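Local atomic coordinates of oxidoreductase (Listeria innocua, PDB entry 3E18), a protein that binds NAD through a Rossmann-fold domain and is probably a dehydrogenase of the GFO/IDH/MocA family, with a substrate that remains unidentified. Residues Asp28-His33 against Asn310-Leu315; Leu132-Met137 against Gly144-Leu149; Arg238-Gly243 against Thr247-Asp252; Pro305-Asn310 against Pro321-Glu326. All coordinates share one frame; numbering follows the deposited sequence. Where two conformers were deposited one is given.

Contact 1 of 4, residues Asp28-His33 against Asn310-Leu315; sequences DNLEVH and NFVDVL
Val312 holds CG1 anti to its own backbone N (chi1 175°) and CG2 beside that N, a setting that divides its two methyls between neighbours: Leu30 CB meets CG2 alone, while CG1 reaches the Asn29 side. The closest touch is Leu30 CB to Val312 CG2, 3.9 Å. Both branches of the valine face the carbonyl oxygen of Asn29, which lies 4.1 Å from Val312 CG1 and equally far from Val312 CG2. Asn29 adds an aliphatic touch, its CB lying 4.3 Å from Val312 CG1, while its amide belongs to the more exposed margin. Leu30 has its CG likewise anti to N (chi1 178°), and this directs the end of the side chain toward the adjacent Phe311, its CD1 4.6 Å from Phe311 CE2. That ring is in turn covered on one face by Leu315 CD2, 3.8 Å above the plane of Phe311 and offset toward its rim, a packing made across one helical turn. Polar support comes from just outside: the backbone N of Asp28 is hydrogen-bonded to Asn309 OD1, one residue before the segment 310-315. Phe311 and Leu315 also reach His91 of strand 91-95, and Leu30 packs on Ala24 of helix 15-25. The arrangement is that of a late helix, 307-315, packed against the start of strand 30-36, an edge strand of the parallel Rossmann sheet.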
# COMPACT_ATOMS: atom_id res chain seq x y z
N ASP A 28 -3.67 -8.58 40.63
CA ASP A 28 -3.64 -9.32 41.90
C ASP A 28 -3.31 -8.46 43.12
O ASP A 28 -4.12 -8.37 44.04
CB ASP A 28 -2.70 -10.52 41.83
CG ASP A 28 -3.18 -11.58 40.85
OD1 ASP A 28 -4.41 -11.70 40.68
OD2 ASP A 28 -2.32 -12.27 40.26
N ASN A 29 -2.14 -7.82 43.12
CA ASN A 29 -1.69 -7.08 44.30
C ASN A 29 -1.49 -5.59 44.05
O ASN A 29 -0.40 -5.05 44.26
CB ASN A 29 -0.42 -7.71 44.86
CG ASN A 29 -0.66 -9.08 45.46
OD1 ASN A 29 -1.49 -9.23 46.36
ND2 ASN A 29 0.05 -10.08 44.95
N LEU A 30 -2.55 -4.95 43.60
CA LEU A 30 -2.54 -3.55 43.25
C LEU A 30 -3.95 -3.07 43.41
O LEU A 30 -4.88 -3.73 42.98
CB LEU A 30 -2.12 -3.40 41.79
CG LEU A 30 -2.08 -2.00 41.18
CD1 LEU A 30 -0.77 -1.28 41.49
CD2 LEU A 30 -2.23 -2.15 39.69
N GLU A 31 -4.13 -1.92 44.04
CA GLU A 31 -5.46 -1.33 44.09
C GLU A 31 -5.42 0.16 43.79
O GLU A 31 -4.34 0.77 43.81
CB GLU A 31 -6.15 -1.64 45.42
CG GLU A 31 -5.64 -0.85 46.60
CD GLU A 31 -6.45 -1.12 47.87
OE1 GLU A 31 -6.26 -2.19 48.48
OE2 GLU A 31 -7.26 -0.23 48.25
N VAL A 32 -6.58 0.73 43.48
CA VAL A 32 -6.69 2.15 43.23
C VAL A 32 -6.90 2.85 44.57
O VAL A 32 -7.95 2.70 45.20
CB VAL A 32 -7.85 2.50 42.27
CG1 VAL A 32 -7.90 3.99 42.02
CG2 VAL A 32 -7.71 1.74 40.95
N HIS A 33 -5.89 3.60 44.99
CA HIS A 33 -5.94 4.32 46.25
C HIS A 33 -6.81 5.56 46.13
O HIS A 33 -7.42 6.00 47.10
CB HIS A 33 -4.53 4.73 46.67
CG HIS A 33 -4.41 5.08 48.12
ND1 HIS A 33 -4.31 4.12 49.11
CD2 HIS A 33 -4.35 6.27 48.74
CE1 HIS A 33 -4.20 4.71 50.28
NE2 HIS A 33 -4.23 6.02 50.09
N ASN A 310 2.11 -7.79 35.25
CA ASN A 310 3.53 -7.67 34.92
C ASN A 310 4.21 -6.47 35.60
O ASN A 310 5.35 -6.58 36.06
CB ASN A 310 3.72 -7.58 33.41
CG ASN A 310 5.17 -7.42 33.04
OD1 ASN A 310 5.55 -6.46 32.37
ND2 ASN A 310 5.99 -8.32 33.51
N PHE A 311 3.52 -5.33 35.61
CA PHE A 311 3.97 -4.12 36.32
C PHE A 311 4.27 -4.42 37.80
O PHE A 311 5.33 -4.07 38.30
CB PHE A 311 2.93 -2.99 36.19
CG PHE A 311 3.28 -1.73 36.96
CD1 PHE A 311 4.34 -0.92 36.56
CD2 PHE A 311 2.54 -1.35 38.07
CE1 PHE A 311 4.67 0.24 37.27
CE2 PHE A 311 2.84 -0.19 38.79
CZ PHE A 311 3.91 0.60 38.39
N VAL A 312 3.33 -5.10 38.47
CA VAL A 312 3.51 -5.56 39.87
C VAL A 312 4.71 -6.50 40.02
O VAL A 312 5.52 -6.34 40.94
CB VAL A 312 2.22 -6.16 40.44
CG1 VAL A 312 2.44 -6.74 41.83
CG2 VAL A 312 1.16 -5.10 40.52
N ASP A 313 4.83 -7.45 39.10
CA ASP A 313 5.94 -8.40 39.10
C ASP A 313 7.29 -7.70 38.93
O ASP A 313 8.30 -8.16 39.46
CB ASP A 313 5.78 -9.43 37.97
CG ASP A 313 4.64 -10.43 38.22
OD1 ASP A 313 4.07 -10.48 39.34
OD2 ASP A 313 4.31 -11.17 37.27
N VAL A 314 7.30 -6.61 38.16
CA VAL A 314 8.48 -5.75 37.99
C VAL A 314 8.78 -5.02 39.31
O VAL A 314 9.93 -4.99 39.76
CB VAL A 314 8.32 -4.76 36.80
CG1 VAL A 314 9.38 -3.67 36.83
CG2 VAL A 314 8.38 -5.51 35.49
N LEU A 315 7.74 -4.48 39.95
CA LEU A 315 7.89 -3.82 41.26
C LEU A 315 8.41 -4.75 42.34
O LEU A 315 9.17 -4.33 43.21
CB LEU A 315 6.55 -3.22 41.73
CG LEU A 315 5.84 -2.12 40.92
CD1 LEU A 315 4.77 -1.41 41.75
CD2 LEU A 315 6.83 -1.13 40.33

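Contact 2 of 4, residues Leu132-Met137 against Gly144-Leu149; sequences LIIKEM and GEMFHL
Ile134 and Met137 of helix 129-140 face Met146 and Leu149 of strand 146-154, forming a helix-turn-strand unit in which the chain leaves the helix and runs back nearly antiparallel beneath it. The axes of the short segments lie 11.1 Å apart at an angle of 153°. Met146 supplies the wedge: its CG is anti to the backbone N (chi1 -164°) and the chain then bends at its last torsion, carrying the terminal methyl against the helix. Met146 CE rests 3.7 Å from Met137 CB and 4.0 Å from the backbone O of Ile134. The Met146 and Ile134 side chains cross at about a right angle, Met146 SD standing 4.1 Å from Ile134 CG2. The same isoleucine methyl also meets Leu149 CD2 at 4.0 Å, the two side chains sliding past each other in opposite directions. This is one layer of the alpha/beta C-terminal domain, with the helix laid over a large mixed sheet. A classic beta bulge, in which Phe147 and His148 both face Lys242, lets Met146 and Leu149 turn to the helix although they are three residues apart. On the same face Val241 of strand 239-243 touches Met137, Met146 and Leu149, and Leu188 of helix 173-188 reaches Ile134 and Leu149. Phe147 packs on Ala203 of the second subunit. Near the turn, where Gly144 has a positive phi, a water donates to two backbone oxygens, at 2.8 Å to Met137 O and 2.6 Å to Gly144 O, joining the helix to the loop that leads into strand 146-154.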
# COMPACT_ATOMS: atom_id res chain seq x y z
N LEU A 132 -1.88 -10.89 18.34
CA LEU A 132 -1.29 -12.13 18.85
C LEU A 132 -1.45 -13.32 17.89
O LEU A 132 -0.58 -14.21 17.86
CB LEU A 132 -1.81 -12.45 20.26
CG LEU A 132 -1.35 -11.46 21.36
CD1 LEU A 132 -1.97 -11.81 22.71
CD2 LEU A 132 0.17 -11.38 21.48
N ILE A 133 -2.51 -13.30 17.08
CA ILE A 133 -2.63 -14.22 15.92
C ILE A 133 -1.47 -14.03 14.94
O ILE A 133 -0.84 -15.00 14.54
CB ILE A 133 -4.00 -14.09 15.22
CG1 ILE A 133 -5.11 -14.59 16.14
CG2 ILE A 133 -4.04 -14.87 13.90
CD1 ILE A 133 -6.50 -14.23 15.67
N ILE A 134 -1.17 -12.78 14.58
CA ILE A 134 -0.02 -12.48 13.70
C ILE A 134 1.31 -12.91 14.33
O ILE A 134 2.21 -13.43 13.64
CB ILE A 134 0.01 -10.96 13.30
CG1 ILE A 134 -1.33 -10.52 12.68
CG2 ILE A 134 1.14 -10.66 12.34
CD1 ILE A 134 -1.68 -11.23 11.37
N LYS A 135 1.44 -12.67 15.63
CA LYS A 135 2.62 -13.07 16.39
C LYS A 135 2.76 -14.59 16.37
O LYS A 135 3.85 -15.11 16.19
CB LYS A 135 2.53 -12.55 17.82
CG LYS A 135 3.78 -12.78 18.65
CD LYS A 135 3.72 -11.93 19.91
CE LYS A 135 5.09 -11.76 20.53
NZ LYS A 135 5.48 -12.98 21.29
N GLU A 136 1.65 -15.30 16.55
CA GLU A 136 1.67 -16.77 16.41
C GLU A 136 2.14 -17.21 15.02
O GLU A 136 3.07 -18.03 14.90
CB GLU A 136 0.29 -17.37 16.74
CG GLU A 136 0.20 -18.91 16.60
CD GLU A 136 0.91 -19.70 17.71
OE1 GLU A 136 1.44 -19.08 18.67
OE2 GLU A 136 0.93 -20.95 17.63
N MET A 137 1.55 -16.61 13.97
CA MET A 137 1.95 -16.92 12.59
C MET A 137 3.42 -16.62 12.35
O MET A 137 4.12 -17.42 11.73
CB MET A 137 1.07 -16.16 11.58
CG MET A 137 -0.39 -16.52 11.63
SD MET A 137 -1.44 -15.46 10.62
CE MET A 137 -0.79 -15.80 8.99
N GLY A 144 5.34 -19.65 6.36
CA GLY A 144 6.79 -19.60 6.15
C GLY A 144 7.38 -18.40 6.86
O GLY A 144 6.87 -17.97 7.90
N GLU A 145 8.45 -17.85 6.29
CA GLU A 145 9.07 -16.62 6.79
C GLU A 145 8.26 -15.42 6.36
O GLU A 145 8.16 -15.12 5.16
CB GLU A 145 10.50 -16.50 6.25
CG GLU A 145 11.39 -17.66 6.69
CD GLU A 145 12.85 -17.47 6.31
OE1 GLU A 145 13.14 -16.90 5.23
OE2 GLU A 145 13.72 -17.92 7.09
N MET A 146 7.65 -14.74 7.34
CA MET A 146 6.82 -13.56 7.08
C MET A 146 7.77 -12.42 6.75
O MET A 146 8.62 -12.07 7.57
CB MET A 146 5.97 -13.22 8.32
CG MET A 146 4.81 -12.28 8.07
SD MET A 146 3.80 -12.01 9.54
CE MET A 146 3.03 -13.61 9.73
N PHE A 147 7.65 -11.86 5.55
CA PHE A 147 8.59 -10.82 5.09
C PHE A 147 7.92 -9.48 4.80
O PHE A 147 8.59 -8.49 4.55
CB PHE A 147 9.43 -11.30 3.88
CG PHE A 147 8.63 -11.61 2.62
CD1 PHE A 147 8.22 -10.60 1.76
CD2 PHE A 147 8.33 -12.93 2.28
CE1 PHE A 147 7.49 -10.88 0.60
CE2 PHE A 147 7.62 -13.23 1.12
CZ PHE A 147 7.19 -12.20 0.29
N HIS A 148 6.59 -9.43 4.84
CA HIS A 148 5.91 -8.20 4.55
C HIS A 148 4.60 -8.16 5.33
O HIS A 148 3.85 -9.11 5.28
CB HIS A 148 5.65 -8.05 3.04
CG HIS A 148 4.88 -6.81 2.69
ND1 HIS A 148 5.46 -5.56 2.70
CD2 HIS A 148 3.58 -6.63 2.38
CE1 HIS A 148 4.54 -4.65 2.39
NE2 HIS A 148 3.39 -5.28 2.19
N LEU A 149 4.37 -7.08 6.08
CA LEU A 149 3.16 -6.96 6.92
C LEU A 149 2.42 -5.68 6.66
O LEU A 149 3.01 -4.62 6.59
CB LEU A 149 3.52 -6.99 8.42
CG LEU A 149 4.22 -8.23 9.00
CD1 LEU A 149 5.75 -8.19 8.81
CD2 LEU A 149 3.88 -8.34 10.47
O HOH W 1 4.72 -17.10 9.01

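Contact 3 of 4, residues Arg238-Gly243 against Thr247-Asp252; sequences RWYVKG and TGIIHD
The Tyr240 ring has Ile249 CD1 at its edge, near the ring plane, while Thr247 CG2 comes obliquely to Tyr240 CE1 at 3.7 Å. On the other face of this beta hairpin, strands 239-243 and 246-250 of the mixed sheet, stands Trp239, against whose ring lies the guanidinium of Arg238, just before the strand: Trp239 NE1 sits 3.5 Å above the Arg238 guanidinium, over its centre. Asp130 OD2 forms a salt bridge with Arg238 NE and accepts a hydrogen bond from Trp239 NE1, and Arg238 NH1 is hydrogen-bonded to Ser151 OG. Trp239 and Ile250 lie side by side, with Trp239 CB 3.9 Å from Ile250 CB. Reciprocal bonds hold the hydrogen-bonded pairs Trp239-Ile250 and Val241-Gly248. At the open end Arg238 and Trp239 both face Ile250, a classic beta bulge. The face bearing Tyr240, Lys242 and Thr247 meets the second subunit: Tyr240 OH is hydrogen-bonded to Ile234 O, Lys242 NZ to Thr231 OG1 and Thr247 OG1 to Phe233 N of that chain. Gly248 presents only backbone beneath Val241, whose CG2 lies 3.7 Å from Gly248 O. In the bulge, Arg238 N reaches His251 O at 3.0 Å from above the carbonyl plane, 61° out of it.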
# COMPACT_ATOMS: atom_id res chain seq x y z
N ARG A 238 -7.74 -5.31 8.56
CA ARG A 238 -6.91 -4.99 9.71
C ARG A 238 -5.47 -5.49 9.47
O ARG A 238 -4.53 -4.74 9.71
CB ARG A 238 -7.53 -5.58 10.98
CG ARG A 238 -6.72 -5.42 12.26
CD ARG A 238 -6.60 -3.99 12.76
NE ARG A 238 -5.63 -3.92 13.85
CZ ARG A 238 -4.32 -3.78 13.70
NH1 ARG A 238 -3.77 -3.63 12.50
NH2 ARG A 238 -3.55 -3.74 14.77
N TRP A 239 -5.32 -6.72 8.98
CA TRP A 239 -3.98 -7.30 8.73
C TRP A 239 -3.93 -7.95 7.35
O TRP A 239 -4.90 -8.57 6.93
CB TRP A 239 -3.67 -8.36 9.78
CG TRP A 239 -3.36 -7.80 11.17
CD1 TRP A 239 -4.22 -7.71 12.23
CD2 TRP A 239 -2.12 -7.28 11.62
NE1 TRP A 239 -3.58 -7.16 13.32
CE2 TRP A 239 -2.28 -6.89 12.97
CE3 TRP A 239 -0.86 -7.13 11.01
CZ2 TRP A 239 -1.24 -6.34 13.72
CZ3 TRP A 239 0.17 -6.57 11.75
CH2 TRP A 239 -0.02 -6.18 13.09
N TYR A 240 -2.82 -7.78 6.65
CA TYR A 240 -2.60 -8.49 5.40
C TYR A 240 -1.11 -8.79 5.42
O TYR A 240 -0.29 -7.88 5.43
CB TYR A 240 -2.98 -7.64 4.19
CG TYR A 240 -2.71 -8.30 2.83
CD1 TYR A 240 -3.59 -9.25 2.29
CD2 TYR A 240 -1.57 -7.97 2.10
CE1 TYR A 240 -3.33 -9.86 1.05
CE2 TYR A 240 -1.31 -8.56 0.85
CZ TYR A 240 -2.18 -9.51 0.34
OH TYR A 240 -1.92 -10.08 -0.89
N VAL A 241 -0.78 -10.07 5.47
CA VAL A 241 0.62 -10.46 5.70
C VAL A 241 1.10 -11.46 4.66
O VAL A 241 0.36 -12.31 4.23
CB VAL A 241 0.84 -11.00 7.16
CG1 VAL A 241 0.66 -9.87 8.20
CG2 VAL A 241 -0.10 -12.17 7.48
N LYS A 242 2.38 -11.37 4.28
CA LYS A 242 2.90 -12.20 3.21
C LYS A 242 4.15 -12.89 3.69
O LYS A 242 4.98 -12.28 4.35
CB LYS A 242 3.27 -11.33 2.00
CG LYS A 242 2.08 -10.69 1.28
CD LYS A 242 2.56 -9.87 0.06
CE LYS A 242 2.90 -10.78 -1.12
NZ LYS A 242 3.73 -10.03 -2.11
N GLY A 243 4.27 -14.17 3.34
CA GLY A 243 5.42 -14.97 3.69
C GLY A 243 5.86 -15.82 2.52
O GLY A 243 5.16 -15.88 1.51
N THR A 247 -0.01 -16.47 2.48
CA THR A 247 -0.50 -15.13 2.69
C THR A 247 -1.62 -15.27 3.71
O THR A 247 -2.34 -16.27 3.69
CB THR A 247 -1.04 -14.52 1.34
OG1 THR A 247 -0.01 -14.57 0.34
CG2 THR A 247 -1.49 -13.09 1.51
N GLY A 248 -1.75 -14.30 4.62
CA GLY A 248 -2.84 -14.29 5.61
C GLY A 248 -3.59 -12.97 5.66
O GLY A 248 -3.08 -11.93 5.31
N ILE A 249 -4.83 -13.03 6.12
CA ILE A 249 -5.63 -11.83 6.19
C ILE A 249 -6.46 -11.93 7.47
O ILE A 249 -6.95 -13.02 7.82
CB ILE A 249 -6.52 -11.67 4.89
CG1 ILE A 249 -7.19 -10.28 4.83
CG2 ILE A 249 -7.57 -12.79 4.77
CD1 ILE A 249 -7.75 -9.95 3.45
N ILE A 250 -6.54 -10.81 8.20
CA ILE A 250 -7.49 -10.65 9.28
C ILE A 250 -8.33 -9.44 8.89
O ILE A 250 -7.84 -8.33 8.80
CB ILE A 250 -6.82 -10.47 10.68
CG1 ILE A 250 -5.83 -11.59 10.97
CG2 ILE A 250 -7.88 -10.44 11.77
CD1 ILE A 250 -5.19 -11.52 12.34
N HIS A 251 -9.61 -9.66 8.62
CA HIS A 251 -10.45 -8.59 8.10
C HIS A 251 -10.70 -7.47 9.08
O HIS A 251 -10.56 -6.29 8.74
CB HIS A 251 -11.79 -9.16 7.64
CG HIS A 251 -11.67 -10.09 6.48
ND1 HIS A 251 -11.44 -9.65 5.19
CD2 HIS A 251 -11.75 -11.44 6.40
CE1 HIS A 251 -11.38 -10.69 4.38
NE2 HIS A 251 -11.56 -11.79 5.09
N ASP A 252 -11.04 -7.84 10.31
CA ASP A 252 -11.68 -6.93 11.24
C ASP A 252 -11.39 -7.37 12.68
O ASP A 252 -10.74 -8.40 12.91
CB ASP A 252 -13.19 -6.94 10.94
CG ASP A 252 -13.95 -5.86 11.67
OD1 ASP A 252 -14.90 -6.21 12.41
OD2 ASP A 252 -13.60 -4.67 11.52

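Contact 4 of 4, residues Pro305-Asn310 against Pro321-Glu326; sequences PSFYNN and PIVQNE
Asn310 and Pro321 bring the two backbones nearest, their CA atoms 6.6 Å apart. Segment 305-310 enters helix 307-315 after a cis peptide bond before Pro305, and Ser306 is the N-cap, its OG accepting from Asn309 N. Segment 321-326 is loop until Gln324, itself the N-cap of helix 325-344. With CG anti to the backbone N (chi1 178°), the Asn310 amide reaches over to the loop, and Ile322 N donates to Asn310 OD1 at 2.9 Å, nearly straight (171°) but tilted 31° from the carbonyl plane. A water donates to the same Asn310 OD1 at 2.7 Å and accepts from Val323 N at 3.0 Å, while Asn310 ND2 is hydrogen-bonded to Glu320 O. The Ile322 side chain passes that of Asn310 at a slant, its CD1 3.9 Å from Asn310 CG. Val323 CG2 approaches the edge of the Phe307 ring, 4.1 Å from Phe307 CE1. Both lie beside strand 119-122 at an edge of the Rossmann sheet, on Val121 and Met120 respectively, with the Phe307 side chain about 6 Å from that of NAD-binding Asn124. Asn310 thus acts as a surrogate backbone partner, serving two amides and a carbonyl, which should hold its amide in one flip.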
# COMPACT_ATOMS: atom_id res chain seq x y z
N PRO A 305 1.98 -12.33 31.94
CA PRO A 305 0.62 -12.06 32.42
C PRO A 305 0.09 -10.77 31.83
O PRO A 305 0.69 -10.24 30.90
CB PRO A 305 0.82 -11.90 33.94
CG PRO A 305 2.19 -11.35 34.07
CD PRO A 305 3.00 -11.90 32.92
N SER A 306 -1.03 -10.28 32.35
CA SER A 306 -1.60 -9.00 31.96
C SER A 306 -0.59 -7.87 32.20
O SER A 306 0.38 -8.06 32.92
CB SER A 306 -2.89 -8.72 32.74
OG SER A 306 -2.63 -8.31 34.09
N PHE A 307 -0.82 -6.73 31.56
CA PHE A 307 0.05 -5.56 31.73
C PHE A 307 0.26 -5.21 33.22
O PHE A 307 1.39 -5.11 33.69
CB PHE A 307 -0.51 -4.35 30.97
CG PHE A 307 0.26 -3.09 31.22
CD1 PHE A 307 1.37 -2.79 30.45
CD2 PHE A 307 -0.12 -2.21 32.24
CE1 PHE A 307 2.08 -1.63 30.68
CE2 PHE A 307 0.60 -1.05 32.48
CZ PHE A 307 1.70 -0.75 31.70
N TYR A 308 -0.83 -5.04 33.94
CA TYR A 308 -0.75 -4.62 35.33
C TYR A 308 -0.19 -5.67 36.28
O TYR A 308 0.44 -5.30 37.27
CB TYR A 308 -2.11 -4.12 35.82
CG TYR A 308 -2.32 -2.64 35.62
CD1 TYR A 308 -3.31 -2.16 34.77
CD2 TYR A 308 -1.52 -1.70 36.29
CE1 TYR A 308 -3.51 -0.80 34.59
CE2 TYR A 308 -1.72 -0.35 36.12
CZ TYR A 308 -2.72 0.10 35.28
OH TYR A 308 -2.92 1.44 35.11
N ASN A 309 -0.36 -6.96 35.97
CA ASN A 309 0.27 -8.00 36.78
C ASN A 309 1.75 -8.06 36.50
O ASN A 309 2.56 -8.32 37.39
CB ASN A 309 -0.37 -9.37 36.55
CG ASN A 309 -1.67 -9.54 37.30
OD1 ASN A 309 -1.87 -8.96 38.37
ND2 ASN A 309 -2.58 -10.32 36.74
N ASN A 310 2.11 -7.79 35.25
CA ASN A 310 3.53 -7.67 34.92
C ASN A 310 4.21 -6.47 35.60
O ASN A 310 5.35 -6.58 36.06
CB ASN A 310 3.72 -7.58 33.41
CG ASN A 310 5.17 -7.42 33.04
OD1 ASN A 310 5.55 -6.46 32.37
ND2 ASN A 310 5.99 -8.32 33.51
N PRO A 321 10.33 -6.46 32.60
CA PRO A 321 9.16 -5.83 31.96
C PRO A 321 8.86 -6.36 30.55
O PRO A 321 9.78 -6.65 29.78
CB PRO A 321 9.54 -4.34 31.91
CG PRO A 321 11.04 -4.31 32.02
CD PRO A 321 11.45 -5.51 32.78
N ILE A 322 7.57 -6.52 30.24
CA ILE A 322 7.14 -6.87 28.87
C ILE A 322 7.29 -5.63 27.97
O ILE A 322 7.93 -5.70 26.91
CB ILE A 322 5.69 -7.44 28.85
CG1 ILE A 322 5.67 -8.85 29.48
CG2 ILE A 322 5.13 -7.50 27.42
CD1 ILE A 322 4.28 -9.38 29.79
N VAL A 323 6.70 -4.51 28.39
CA VAL A 323 6.86 -3.23 27.70
C VAL A 323 8.14 -2.57 28.23
O VAL A 323 8.15 -1.99 29.31
CB VAL A 323 5.66 -2.28 27.92
CG1 VAL A 323 5.84 -1.01 27.10
CG2 VAL A 323 4.35 -2.95 27.55
N GLN A 324 9.22 -2.69 27.46
CA GLN A 324 10.51 -2.17 27.86
C GLN A 324 10.67 -0.74 27.37
O GLN A 324 10.21 -0.41 26.28
CB GLN A 324 11.62 -3.07 27.29
CG GLN A 324 11.51 -4.49 27.80
CD GLN A 324 12.82 -5.23 27.81
OE1 GLN A 324 13.70 -4.93 28.62
NE2 GLN A 324 12.96 -6.21 26.93
N ASN A 325 11.31 0.10 28.18
CA ASN A 325 11.42 1.53 27.88
C ASN A 325 12.25 1.81 26.63
O ASN A 325 11.95 2.73 25.88
CB ASN A 325 11.96 2.30 29.09
CG ASN A 325 10.93 2.45 30.18
OD1 ASN A 325 9.74 2.56 29.91
ND2 ASN A 325 11.38 2.48 31.42
N GLU A 326 13.28 1.00 26.43
CA GLU A 326 14.14 1.10 25.25
C GLU A 326 13.37 0.81 23.96
O GLU A 326 13.65 1.40 22.91
CB GLU A 326 15.36 0.18 25.39
CG GLU A 326 15.19 -1.00 26.37
CD GLU A 326 15.38 -0.62 27.84
OE1 GLU A 326 14.46 -0.91 28.64
OE2 GLU A 326 16.42 -0.02 28.19
O HOH W 2 4.57 -4.66 30.56

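Contacts 1 and 4 belong together: both use helix 307-315, share Asn310 and touch each other. Contact 1 joins that helix to the Rossmann sheet, and contact 4 joins it to the loop before helix 325-344. Contact 1 is small but buried apolar packing, contact 4 a polar, partly buried clasp with water. Contacts 2 and 3 sit in the C-terminal domain, on neighbouring strands of one mixed sheet, their centres 9 Å apart. Contact 2 is the buried helix-to-sheet layer; contact 3 is backbone hydrogen bonding within the sheet, with one face turned to the helix and the other to the second subunit. Contacts 1 and 3 lie on opposite sides of the chain's centre, 35 Å apart between centres.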